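Side-chain contacts in indole-3-pyruvate decarboxylase (Azospirillum brasilense, PDB 2NXW), which decarboxylates indole-3-pyruvate to indole-3-acetaldehyde in auxin biosynthesis, using thiamine diphosphate and a magnesium ion in each subunit: residues P373-P376 with M377-A380; M400-C403 with L404-M408; G450-M454 with T455-L459; N476-E480 with M481-F485; V513-R516 with A517-K520. All coordinates share one frame; numbering follows the deposited sequence. Where two conformers were deposited one is given.

Interaction 1 (P373-P376 with M377-A380); sequences PIAP and MDIA
Asp378 turns its carboxylate back to the backbone N of Ala375 at the N-terminus of helix 376-388, where Ala375 is the N-cap and Asp378 stands three residues further on. Its CG lies anti to the carbonyl carbon and beside the backbone N (chi1 -65°), which swings OD2 toward the start of the helix. There Ala375 N donates to Asp378 OD2 over 2.9 Å, meeting the anti side of the carboxylate. In return Asp378 N reaches Ala375 O at 2.9 Å, from above the carbonyl plane, and closes the first turn. Alanine has no polar side chain with which to cap, so the aspartate supplies the side-chain half of the cap; the small CB of Ala375 rests 3.4 Å from Asp378 OD2. Proline suits the next place, because a first-turn residue needs no N-H for helix bonding, and Pro376 packs against Asp402 and Thr406 of helix 402-407. The two isoleucines fill the buried side. Their side chains cross at about a right angle, with CG2 of Ile374 3.8 Å from CG1 of Ile379, and both also touch Leu519. After a weak bond from Ile379 N to Ala375 O, the next helical bond is straighter, Ala380 N meeting Pro376 O at 3.2 Å in the carbonyl plane.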
# COMPACT_ATOMS: atom_id res chain seq x y z
N PRO A 373 45.60 -13.93 -24.58
CA PRO A 373 44.14 -13.96 -24.51
C PRO A 373 43.59 -12.53 -24.51
O PRO A 373 44.32 -11.56 -24.32
CB PRO A 373 43.87 -14.71 -23.20
CG PRO A 373 45.12 -14.49 -22.40
CD PRO A 373 46.21 -14.62 -23.43
N ILE A 374 42.29 -12.42 -24.73
CA ILE A 374 41.63 -11.13 -24.79
C ILE A 374 41.08 -10.66 -23.45
O ILE A 374 40.49 -11.44 -22.71
CB ILE A 374 40.46 -11.21 -25.78
CG1 ILE A 374 40.99 -11.56 -27.17
CG2 ILE A 374 39.68 -9.89 -25.83
CD1 ILE A 374 39.91 -12.15 -28.07
N ALA A 375 41.29 -9.38 -23.15
CA ALA A 375 40.76 -8.77 -21.94
C ALA A 375 39.82 -7.67 -22.44
O ALA A 375 39.96 -7.20 -23.57
CB ALA A 375 41.88 -8.18 -21.10
N PRO A 376 38.86 -7.24 -21.61
CA PRO A 376 37.95 -6.18 -22.05
C PRO A 376 38.68 -4.93 -22.58
O PRO A 376 38.26 -4.33 -23.57
CB PRO A 376 37.13 -5.89 -20.80
CG PRO A 376 37.01 -7.25 -20.17
CD PRO A 376 38.42 -7.81 -20.32
N MET A 377 39.77 -4.53 -21.94
CA MET A 377 40.47 -3.34 -22.41
C MET A 377 41.07 -3.51 -23.81
O MET A 377 41.28 -2.53 -24.52
CB MET A 377 41.56 -2.90 -21.42
CG MET A 377 41.01 -2.43 -20.08
SD MET A 377 39.65 -1.24 -20.18
CE MET A 377 40.52 0.25 -20.64
N ASP A 378 41.34 -4.75 -24.20
CA ASP A 378 41.87 -5.01 -25.53
C ASP A 378 40.78 -4.73 -26.55
O ASP A 378 41.06 -4.26 -27.66
CB ASP A 378 42.36 -6.44 -25.66
CG ASP A 378 43.53 -6.73 -24.75
OD1 ASP A 378 44.48 -5.92 -24.76
OD2 ASP A 378 43.50 -7.76 -24.04
N ILE A 379 39.54 -5.03 -26.19
CA ILE A 379 38.43 -4.78 -27.10
C ILE A 379 38.27 -3.26 -27.26
O ILE A 379 38.07 -2.77 -28.37
CB ILE A 379 37.13 -5.43 -26.58
CG1 ILE A 379 37.32 -6.95 -26.54
CG2 ILE A 379 35.95 -5.06 -27.49
CD1 ILE A 379 36.17 -7.70 -25.87
N ALA A 380 38.41 -2.51 -26.17
CA ALA A 380 38.32 -1.06 -26.27
C ALA A 380 39.47 -0.54 -27.15
O ALA A 380 39.26 0.33 -28.00
CB ALA A 380 38.39 -0.42 -24.88

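Interaction 2 (M400-C403 with L404-M408); sequences MGDC and LFTAM. With TPP (thiamine diphosphate), chain E.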
# COMPACT_ATOMS: atom_id res chain seq x y z
N MET A 400 23.76 -4.43 -20.16
CA MET A 400 24.28 -4.26 -18.81
C MET A 400 25.27 -5.40 -18.58
O MET A 400 24.98 -6.55 -18.91
CB MET A 400 23.14 -4.34 -17.78
CG MET A 400 23.62 -4.32 -16.33
SD MET A 400 24.56 -2.84 -15.95
CE MET A 400 24.92 -3.13 -14.23
N GLY A 401 26.42 -5.06 -18.01
CA GLY A 401 27.48 -6.04 -17.75
C GLY A 401 28.81 -5.34 -17.96
O GLY A 401 28.86 -4.12 -18.12
N ASP A 402 29.91 -6.08 -17.95
CA ASP A 402 31.20 -5.43 -18.17
C ASP A 402 31.27 -4.81 -19.57
O ASP A 402 32.09 -3.93 -19.83
CB ASP A 402 32.36 -6.41 -17.94
CG ASP A 402 33.68 -5.69 -17.65
OD1 ASP A 402 33.65 -4.47 -17.37
OD2 ASP A 402 34.73 -6.35 -17.70
N CYS A 403 30.39 -5.24 -20.47
CA CYS A 403 30.37 -4.64 -21.80
C CYS A 403 30.11 -3.12 -21.69
O CYS A 403 30.70 -2.34 -22.43
CB CYS A 403 29.30 -5.30 -22.68
SG CYS A 403 27.61 -5.27 -22.02
N LEU A 404 29.25 -2.72 -20.75
CA LEU A 404 28.94 -1.30 -20.55
C LEU A 404 30.14 -0.57 -19.93
O LEU A 404 30.49 0.53 -20.34
CB LEU A 404 27.73 -1.15 -19.62
CG LEU A 404 27.41 0.29 -19.20
CD1 LEU A 404 27.29 1.20 -20.42
CD2 LEU A 404 26.13 0.28 -18.40
N PHE A 405 30.76 -1.19 -18.93
CA PHE A 405 31.91 -0.59 -18.29
C PHE A 405 33.07 -0.43 -19.28
O PHE A 405 33.84 0.53 -19.20
CB PHE A 405 32.31 -1.43 -17.07
CG PHE A 405 31.37 -1.29 -15.92
CD1 PHE A 405 31.68 -0.48 -14.83
CD2 PHE A 405 30.14 -1.94 -15.92
CE1 PHE A 405 30.78 -0.31 -13.77
CE2 PHE A 405 29.23 -1.78 -14.87
CZ PHE A 405 29.56 -0.96 -13.79
N THR A 406 33.18 -1.36 -20.23
CA THR A 406 34.21 -1.30 -21.26
C THR A 406 33.87 -0.21 -22.27
O THR A 406 34.75 0.52 -22.73
CB THR A 406 34.31 -2.63 -21.99
OG1 THR A 406 34.55 -3.68 -21.04
CG2 THR A 406 35.47 -2.60 -22.97
N ALA A 407 32.59 -0.10 -22.62
CA ALA A 407 32.14 0.91 -23.59
C ALA A 407 32.43 2.33 -23.11
O ALA A 407 32.59 3.24 -23.93
CB ALA A 407 30.66 0.74 -23.88
N MET A 408 32.50 2.53 -21.79
CA MET A 408 32.80 3.86 -21.27
C MET A 408 34.16 4.33 -21.78
O MET A 408 34.43 5.53 -21.84
CB MET A 408 32.81 3.85 -19.74
CG MET A 408 31.46 3.60 -19.08
SD MET A 408 30.26 4.90 -19.46
CE MET A 408 30.93 6.28 -18.57
N1' TPP E . 18.16 -10.01 -14.87
C2' TPP E . 17.96 -8.89 -15.58
CM2 TPP E . 16.83 -8.84 -16.60
N3' TPP E . 18.74 -7.82 -15.41
C4' TPP E . 19.77 -7.81 -14.51
N4' TPP E . 20.49 -6.67 -14.33
C5' TPP E . 20.06 -9.00 -13.77
C6' TPP E . 19.19 -10.10 -13.97
C7' TPP E . 21.23 -9.11 -12.76
N3 TPP E . 22.61 -9.03 -13.41
C2 TPP E . 23.27 -7.86 -13.38
S1 TPP E . 24.80 -8.20 -14.16
C5 TPP E . 24.51 -9.90 -14.50
C4 TPP E . 23.24 -10.12 -13.97
CM4 TPP E . 22.58 -11.53 -14.04
C6 TPP E . 25.45 -10.81 -15.18
C7 TPP E . 25.60 -10.38 -16.65
O7 TPP E . 26.33 -11.42 -17.26
PA TPP E . 26.86 -11.02 -18.69
O1A TPP E . 25.76 -10.58 -19.65
O2A TPP E . 27.56 -12.28 -19.20
O3A TPP E . 27.94 -9.85 -18.62
PB TPP E . 29.21 -9.92 -17.56
O1B TPP E . 29.83 -11.32 -17.58
O2B TPP E . 30.19 -8.83 -18.09
O3B TPP E . 28.76 -9.54 -16.16
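The ring of Phe405 receives Gly401 O at its edge, near the ring plane, with CD2 3.4 Å from that oxygen. The carboxylate of Asp402 comes to the same ring obliquely, its plane turned 54° from the aromatic one. Further aromatic packing comes from Phe305 and Phe552, each edge-to-face with Phe405, so a large flat residue fits this wholly buried place. Asp402 sends its CG anti to the main-chain N (chi1 -159°), beside the carbonyl carbon, and from there OD1 comes within 3.3 Å of Phe405 CB and is hydrogen-bonded to Ser546 OG. The carbonyl of Asp402 carries two bonds from one residue: Thr406 N and Thr406 OG1 each reach Asp402 O at 2.8 Å. The hydroxyl approaches from above the carbonyl plane, and this buried group thereby has a partner inside its own helix, leaving the threonine methyl for packing on Pro376 and Ala380. On the other flank Met400 SD touches Leu404 CD2 loosely, at 4.3 Å. Gly401 is the N-cap, and Leu404 N closes the turn on Gly401 O at 3.0 Å. The phi of Gly401, 145°, calls for glycine, and a CB there would also collide with TPP O3A. Beyond it the first amide of the helix is turned to the cofactor, Asp402 N donating to TPP O2B over 2.8 Å. A helix N-terminus directed at a phosphate, following a strand of the parallel sheet in a beta-alpha-beta unit, is characteristic of the C-terminal cofactor-binding domain of thiamine diphosphate enzymes.

Interaction 3 (G450-M454 with T455-L459); sequences GAFQM and TGWEL. With TPP (thiamine diphosphate), chain E.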
# COMPACT_ATOMS: atom_id res chain seq x y z
N GLY A 450 25.78 -13.70 -20.86
CA GLY A 450 24.53 -13.86 -20.14
C GLY A 450 23.41 -13.08 -20.80
O GLY A 450 22.30 -13.60 -21.00
N ALA A 451 23.70 -11.84 -21.17
CA ALA A 451 22.68 -11.01 -21.83
C ALA A 451 22.34 -11.52 -23.23
O ALA A 451 21.18 -11.44 -23.64
CB ALA A 451 23.13 -9.57 -21.90
N PHE A 452 23.33 -12.02 -23.96
CA PHE A 452 23.04 -12.51 -25.29
C PHE A 452 22.08 -13.71 -25.21
O PHE A 452 21.22 -13.87 -26.07
CB PHE A 452 24.33 -12.91 -26.01
CG PHE A 452 24.15 -13.11 -27.48
CD1 PHE A 452 24.42 -12.08 -28.37
CD2 PHE A 452 23.67 -14.32 -27.98
CE1 PHE A 452 24.22 -12.25 -29.75
CE2 PHE A 452 23.45 -14.49 -29.35
CZ PHE A 452 23.73 -13.45 -30.23
N GLN A 453 22.24 -14.56 -24.20
CA GLN A 453 21.35 -15.70 -24.04
C GLN A 453 19.90 -15.26 -23.88
O GLN A 453 18.98 -16.02 -24.14
CB GLN A 453 21.76 -16.53 -22.82
CG GLN A 453 23.08 -17.26 -22.95
CD GLN A 453 23.47 -17.90 -21.65
OE1 GLN A 453 22.61 -18.25 -20.84
NE2 GLN A 453 24.77 -18.08 -21.45
N MET A 454 19.71 -14.03 -23.42
CA MET A 454 18.37 -13.49 -23.23
C MET A 454 17.73 -12.96 -24.50
O MET A 454 16.63 -13.37 -24.87
CB MET A 454 18.39 -12.35 -22.20
CG MET A 454 18.84 -12.76 -20.80
SD MET A 454 18.81 -11.31 -19.71
CE MET A 454 19.02 -12.09 -18.09
N THR A 455 18.44 -12.06 -25.19
CA THR A 455 17.86 -11.39 -26.35
C THR A 455 18.76 -11.26 -27.57
O THR A 455 18.38 -10.60 -28.53
CB THR A 455 17.43 -9.97 -25.97
OG1 THR A 455 18.60 -9.23 -25.59
CG2 THR A 455 16.42 -9.99 -24.81
N GLY A 456 19.94 -11.87 -27.56
CA GLY A 456 20.83 -11.76 -28.72
C GLY A 456 20.25 -12.40 -29.98
O GLY A 456 20.60 -12.02 -31.10
N TRP A 457 19.36 -13.36 -29.78
CA TRP A 457 18.72 -14.11 -30.86
C TRP A 457 17.90 -13.22 -31.79
O TRP A 457 17.56 -13.63 -32.91
CB TRP A 457 17.83 -15.20 -30.25
CG TRP A 457 18.52 -15.87 -29.09
CD1 TRP A 457 18.20 -15.75 -27.76
CD2 TRP A 457 19.70 -16.68 -29.16
NE1 TRP A 457 19.12 -16.44 -27.00
CE2 TRP A 457 20.05 -17.01 -27.83
CE3 TRP A 457 20.50 -17.15 -30.21
CZ2 TRP A 457 21.17 -17.80 -27.52
CZ3 TRP A 457 21.62 -17.92 -29.91
CH2 TRP A 457 21.94 -18.23 -28.57
N GLU A 458 17.59 -12.01 -31.34
CA GLU A 458 16.83 -11.10 -32.17
C GLU A 458 17.59 -10.75 -33.45
O GLU A 458 17.00 -10.27 -34.41
CB GLU A 458 16.48 -9.84 -31.39
CG GLU A 458 15.51 -10.08 -30.24
CD GLU A 458 14.10 -10.43 -30.69
OE1 GLU A 458 13.75 -10.17 -31.86
OE2 GLU A 458 13.34 -10.96 -29.86
N LEU A 459 18.89 -11.04 -33.48
CA LEU A 459 19.69 -10.78 -34.67
C LEU A 459 19.16 -11.57 -35.87
O LEU A 459 19.46 -11.22 -37.02
CB LEU A 459 21.16 -11.12 -34.41
CG LEU A 459 21.92 -10.14 -33.52
CD1 LEU A 459 23.26 -10.78 -33.15
CD2 LEU A 459 22.14 -8.80 -34.24
N1' TPP E . 18.16 -10.01 -14.87
C2' TPP E . 17.96 -8.89 -15.58
CM2 TPP E . 16.83 -8.84 -16.60
N3' TPP E . 18.74 -7.82 -15.41
C4' TPP E . 19.77 -7.81 -14.51
N4' TPP E . 20.49 -6.67 -14.33
C5' TPP E . 20.06 -9.00 -13.77
C6' TPP E . 19.19 -10.10 -13.97
C7' TPP E . 21.23 -9.11 -12.76
N3 TPP E . 22.61 -9.03 -13.41
C2 TPP E . 23.27 -7.86 -13.38
S1 TPP E . 24.80 -8.20 -14.16
C5 TPP E . 24.51 -9.90 -14.50
C4 TPP E . 23.24 -10.12 -13.97
CM4 TPP E . 22.58 -11.53 -14.04
C6 TPP E . 25.45 -10.81 -15.18
C7 TPP E . 25.60 -10.38 -16.65
O7 TPP E . 26.33 -11.42 -17.26
PA TPP E . 26.86 -11.02 -18.69
O1A TPP E . 25.76 -10.58 -19.65
O2A TPP E . 27.56 -12.28 -19.20
O3A TPP E . 27.94 -9.85 -18.62
PB TPP E . 29.21 -9.92 -17.56
O1B TPP E . 29.83 -11.32 -17.58
O2B TPP E . 30.19 -8.83 -18.09
O3B TPP E . 28.76 -9.54 -16.16
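Helix 449-455 begins within the Gly-Asp-Gly start of the thiamine diphosphate-binding motif, and at its far end the ring of Phe452 folds over Gly456. With CG anti to the main-chain N (chi1 -166°), the phenyl ring is carried over Gly456, whose CA sits 3.5 Å from its centroid, almost on the ring normal: a CH-pi contact for which glycine alone leaves room at this distance. At the rim of the same ring, Leu459 CD1 approaches Phe452 CE1 to 3.8 Å. The edge of Phe452 also points at the face of the Trp457 six-membered ring in a T-shaped pair, centroids 5.2 Å apart and planes at 76°. Tryptophan suits this place because its indole also has an N-H to spend: NE1 donates in the ring plane to Gln453 O at 2.9 Å, though it comes from above the carbonyl plane, and this bond fixes the rotation of the indole. At the other end the helix N-terminus grips the cofactor, Gly450 N meeting TPP O2A at 2.8 Å and Ala451 N meeting TPP O1A at 2.9 Å. Phe452 and Leu459 rest on strand 470-475, helix 499-502 packs against Trp457, and this indole stacks on Trp457 of the second subunit.

Interaction 4 (N476-E480 with M481-F485); sequences NASWE and MLRTF. With MG (magnesium ion), chain C; TPP (thiamine diphosphate), chain E.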
# COMPACT_ATOMS: atom_id res chain seq x y z
N ASN A 476 32.67 -14.67 -21.39
CA ASN A 476 33.50 -15.14 -20.28
C ASN A 476 32.84 -16.33 -19.58
O ASN A 476 33.29 -16.74 -18.51
CB ASN A 476 33.84 -14.01 -19.28
CG ASN A 476 32.61 -13.20 -18.82
OD1 ASN A 476 31.47 -13.65 -18.93
ND2 ASN A 476 32.86 -12.01 -18.29
N ALA A 477 31.81 -16.92 -20.20
CA ALA A 477 31.09 -18.07 -19.62
C ALA A 477 30.82 -17.76 -18.16
O ALA A 477 31.12 -18.56 -17.26
CB ALA A 477 31.94 -19.34 -19.75
N SER A 478 30.23 -16.60 -17.94
CA SER A 478 30.01 -16.13 -16.58
C SER A 478 29.10 -14.93 -16.48
O SER A 478 29.00 -14.12 -17.41
CB SER A 478 31.38 -15.71 -16.02
OG SER A 478 31.32 -15.18 -14.71
N TRP A 479 28.42 -14.83 -15.34
CA TRP A 479 27.64 -13.64 -15.01
C TRP A 479 28.73 -12.94 -14.18
O TRP A 479 28.69 -12.93 -12.94
CB TRP A 479 26.44 -13.99 -14.14
CG TRP A 479 25.24 -14.49 -14.88
CD1 TRP A 479 24.80 -14.11 -16.14
CD2 TRP A 479 24.28 -15.43 -14.40
NE1 TRP A 479 23.63 -14.75 -16.44
CE2 TRP A 479 23.28 -15.57 -15.40
CE3 TRP A 479 24.16 -16.17 -13.22
CZ2 TRP A 479 22.19 -16.42 -15.25
CZ3 TRP A 479 23.08 -17.01 -13.06
CH2 TRP A 479 22.10 -17.13 -14.07
N GLU A 480 29.71 -12.38 -14.87
CA GLU A 480 30.88 -11.82 -14.20
C GLU A 480 30.65 -10.66 -13.26
O GLU A 480 31.32 -10.56 -12.23
CB GLU A 480 31.96 -11.48 -15.23
CG GLU A 480 33.38 -11.29 -14.66
CD GLU A 480 34.00 -12.56 -14.06
OE1 GLU A 480 33.52 -13.68 -14.31
OE2 GLU A 480 35.01 -12.40 -13.32
N MET A 481 29.73 -9.76 -13.57
CA MET A 481 29.49 -8.66 -12.65
C MET A 481 29.04 -9.21 -11.30
O MET A 481 29.37 -8.65 -10.25
CB MET A 481 28.42 -7.72 -13.19
CG MET A 481 28.97 -6.74 -14.19
SD MET A 481 27.87 -5.34 -14.44
CE MET A 481 28.10 -4.46 -12.87
N LEU A 482 28.28 -10.30 -11.31
CA LEU A 482 27.82 -10.89 -10.06
C LEU A 482 28.98 -11.60 -9.35
O LEU A 482 29.05 -11.61 -8.12
CB LEU A 482 26.66 -11.85 -10.31
CG LEU A 482 25.46 -11.21 -11.01
CD1 LEU A 482 24.32 -12.22 -11.02
CD2 LEU A 482 25.02 -9.94 -10.30
N ARG A 483 29.90 -12.18 -10.12
CA ARG A 483 31.06 -12.82 -9.51
C ARG A 483 31.87 -11.77 -8.75
O ARG A 483 32.39 -12.04 -7.66
CB ARG A 483 31.97 -13.46 -10.58
CG ARG A 483 33.21 -14.19 -9.98
CD ARG A 483 34.16 -14.66 -11.07
NE ARG A 483 33.44 -15.43 -12.07
CZ ARG A 483 32.98 -16.66 -11.89
NH1 ARG A 483 33.20 -17.31 -10.75
NH2 ARG A 483 32.23 -17.23 -12.83
N THR A 484 31.98 -10.56 -9.28
CA THR A 484 32.78 -9.54 -8.60
C THR A 484 32.18 -9.17 -7.26
O THR A 484 32.90 -8.79 -6.34
CB THR A 484 32.95 -8.26 -9.45
OG1 THR A 484 31.73 -7.51 -9.45
CG2 THR A 484 33.36 -8.61 -10.88
N PHE A 485 30.87 -9.29 -7.14
CA PHE A 485 30.16 -8.96 -5.90
C PHE A 485 30.13 -10.11 -4.90
O PHE A 485 30.12 -9.87 -3.68
CB PHE A 485 28.72 -8.55 -6.20
CG PHE A 485 28.59 -7.36 -7.11
CD1 PHE A 485 27.42 -7.17 -7.84
CD2 PHE A 485 29.62 -6.44 -7.24
CE1 PHE A 485 27.28 -6.07 -8.69
CE2 PHE A 485 29.50 -5.34 -8.08
CZ PHE A 485 28.32 -5.16 -8.81
MG MG C . 29.56 -12.83 -18.99
N1' TPP E . 18.16 -10.01 -14.87
C2' TPP E . 17.96 -8.89 -15.58
CM2 TPP E . 16.83 -8.84 -16.60
N3' TPP E . 18.74 -7.82 -15.41
C4' TPP E . 19.77 -7.81 -14.51
N4' TPP E . 20.49 -6.67 -14.33
C5' TPP E . 20.06 -9.00 -13.77
C6' TPP E . 19.19 -10.10 -13.97
C7' TPP E . 21.23 -9.11 -12.76
N3 TPP E . 22.61 -9.03 -13.41
C2 TPP E . 23.27 -7.86 -13.38
S1 TPP E . 24.80 -8.20 -14.16
C5 TPP E . 24.51 -9.90 -14.50
C4 TPP E . 23.24 -10.12 -13.97
CM4 TPP E . 22.58 -11.53 -14.04
C6 TPP E . 25.45 -10.81 -15.18
C7 TPP E . 25.60 -10.38 -16.65
O7 TPP E . 26.33 -11.42 -17.26
PA TPP E . 26.86 -11.02 -18.69
O1A TPP E . 25.76 -10.58 -19.65
O2A TPP E . 27.56 -12.28 -19.20
O3A TPP E . 27.94 -9.85 -18.62
PB TPP E . 29.21 -9.92 -17.56
O1B TPP E . 29.83 -11.32 -17.58
O2B TPP E . 30.19 -8.83 -18.09
O3B TPP E . 28.76 -9.54 -16.16
O HOH W 1 30.31 -11.41 -20.39
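Glu480 and Arg483 meet one turn apart at the start of helix 480-485, their side chains crossing at a slant, and both owe the meeting to their torsions. Glu480 puts CG anti to its main-chain N and then bends at chi2 (65°), folding the carboxylate back over the preceding loop. Arg483 runs out extended and bends at chi3 (-52°), which presents the edge of its guanidinium. NE then forms a salt bridge with Glu480 OE1 at 2.8 Å; the oxygen lies in the guanidinium plane but is met from above the plane of the carboxylate. Ser478 completes a small ring of bonds: its OG donates to Glu480 OE1 at 2.7 Å and accepts from Arg483 NH2 at 2.9 Å, a double role that suits a hydroxyl. Glu480 OE2 is held by Gly543 N, and Arg483 NH2 has a second partner in Asp493. Trp479, at the N-cap and centre of an inverse gamma turn, lays an indole face over TPP CM4, while the branched end of Leu482 reaches the same methyl with CD1 at 3.6 Å; Pro43 of the second subunit packs on both. The backbone holds the diphosphate, with Glu480 N at 2.9 Å from TPP O1B and Met481 N at 2.8 Å from TPP O3B. The magnesium ion is bound by Asn476 OD1 at 2.1 Å, Ser478 O, Asp449, two diphosphate oxygens and a water. Asn475 and Asn476 form the Asn-Asn close of the Gly-Asp-Gly...Asn-Asn motif, the metal and diphosphate site of the thiamine diphosphate enzymes.

Interaction 5 (V513-R516 with A517-K520); sequences VRTR and AELK
Glu518 folds back on Thr515 and Arg514, and here the contact is tight. One carboxylate oxygen takes two backbone amides: Arg514 N donates to Glu518 OE1 at 2.8 Å, almost straight (165°), and Thr515 N reaches the same OE1 at 3.1 Å from above the carboxylate plane. Thr515 holds its OG1 between the backbone N and the carbonyl carbon (chi1 67°), which brings the hydroxyl 3.1 Å from Glu518 N, from which it accepts a hydrogen bond, and equally close to Glu518 CG. The pair Glu518 N to Thr515 OG1 and Thr515 N to Glu518 OE1 makes a capping box, with Thr515 as N-cap of helix 516-528 just after strand 509-513. Threonine offers the short hydroxyl the cap needs, and glutamate is long enough to return to the amides before it. On the buried flank Val513 packs its branched side chain against the first turn, CG1 3.5 Å from Glu518 O and CB 3.8 Å from Glu518 CB; it also lies on Ile536 and Ala538 of strand 534-539. The solvent side is looser. Arg514 extends away from the helix; of its side chain, CB comes nearest Glu518 OE1, at 3.8 Å. Exposed Lys520 leads its amine off to Asp524. Partly exposed Arg516 turns its guanidinium aside to a salt bridge with Asp370.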
# COMPACT_ATOMS: atom_id res chain seq x y z
N VAL A 513 36.84 -15.60 -31.45
CA VAL A 513 38.23 -15.21 -31.37
C VAL A 513 38.75 -15.40 -29.95
O VAL A 513 38.03 -15.13 -28.98
CB VAL A 513 38.45 -13.73 -31.83
CG1 VAL A 513 38.09 -13.59 -33.32
CG2 VAL A 513 37.60 -12.77 -31.01
N ARG A 514 39.98 -15.90 -29.83
CA ARG A 514 40.61 -16.14 -28.53
C ARG A 514 41.86 -15.31 -28.26
O ARG A 514 42.21 -15.09 -27.10
CB ARG A 514 40.96 -17.62 -28.39
CG ARG A 514 39.76 -18.53 -28.25
CD ARG A 514 40.17 -19.97 -27.94
NE ARG A 514 39.02 -20.81 -27.69
CZ ARG A 514 38.34 -20.82 -26.54
NH1 ARG A 514 38.71 -20.04 -25.54
NH2 ARG A 514 37.28 -21.61 -26.41
N THR A 515 42.55 -14.88 -29.31
CA THR A 515 43.75 -14.07 -29.12
C THR A 515 43.57 -12.64 -29.58
O THR A 515 42.64 -12.31 -30.34
CB THR A 515 44.95 -14.65 -29.89
OG1 THR A 515 44.71 -14.53 -31.30
CG2 THR A 515 45.16 -16.11 -29.54
N ARG A 516 44.46 -11.77 -29.11
CA ARG A 516 44.38 -10.38 -29.48
C ARG A 516 44.57 -10.19 -30.99
O ARG A 516 43.94 -9.33 -31.59
CB ARG A 516 45.40 -9.57 -28.68
CG ARG A 516 45.06 -9.59 -27.19
CD ARG A 516 45.81 -8.54 -26.39
NE ARG A 516 47.23 -8.82 -26.24
CZ ARG A 516 47.99 -8.30 -25.28
NH1 ARG A 516 47.45 -7.48 -24.38
NH2 ARG A 516 49.28 -8.58 -25.22
N ALA A 517 45.42 -11.01 -31.60
CA ALA A 517 45.63 -10.92 -33.04
C ALA A 517 44.34 -11.31 -33.77
O ALA A 517 43.95 -10.65 -34.74
CB ALA A 517 46.78 -11.83 -33.47
N GLU A 518 43.66 -12.35 -33.29
CA GLU A 518 42.41 -12.77 -33.92
C GLU A 518 41.35 -11.69 -33.76
O GLU A 518 40.56 -11.45 -34.67
CB GLU A 518 41.93 -14.09 -33.31
CG GLU A 518 42.83 -15.26 -33.67
CD GLU A 518 42.51 -16.52 -32.88
OE1 GLU A 518 41.77 -16.44 -31.87
OE2 GLU A 518 43.00 -17.59 -33.27
N LEU A 519 41.32 -11.05 -32.60
CA LEU A 519 40.36 -9.98 -32.38
C LEU A 519 40.58 -8.83 -33.37
O LEU A 519 39.62 -8.31 -33.95
CB LEU A 519 40.49 -9.45 -30.95
CG LEU A 519 39.79 -8.13 -30.60
CD1 LEU A 519 38.27 -8.31 -30.63
CD2 LEU A 519 40.24 -7.68 -29.21
N LYS A 520 41.83 -8.43 -33.56
CA LYS A 520 42.12 -7.32 -34.46
C LYS A 520 41.66 -7.66 -35.87
O LYS A 520 41.01 -6.84 -36.54
CB LYS A 520 43.63 -7.01 -34.45
CG LYS A 520 44.00 -5.61 -34.92
CD LYS A 520 44.14 -5.53 -36.42
CE LYS A 520 44.64 -4.16 -36.86
NZ LYS A 520 44.74 -4.06 -38.34

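In the fold
Interactions 2, 3 and 4 surround one thiamine diphosphate, each giving one or two backbone N-H groups from the start of a helix to its diphosphate, and interaction 4 also binds the magnesium ion. Interactions 2 and 4 touch directly, Met481 packing on Gly401 and Phe405; interactions 3 and 4 meet where Gly450 CA approaches Trp479 NE1 to 3.9 Å, and both reach the second subunit. Interactions 1 and 5 form an outer pair, centres 9 Å apart, with Ile374 CD1 3.6 Å from Thr515 O. Interaction 1 links this pair to the cofactor shell: Pro376 CG packs 3.5 Å from Asp402 OD2, and the side chain of Pro376 is about 7 Å from the cofactor.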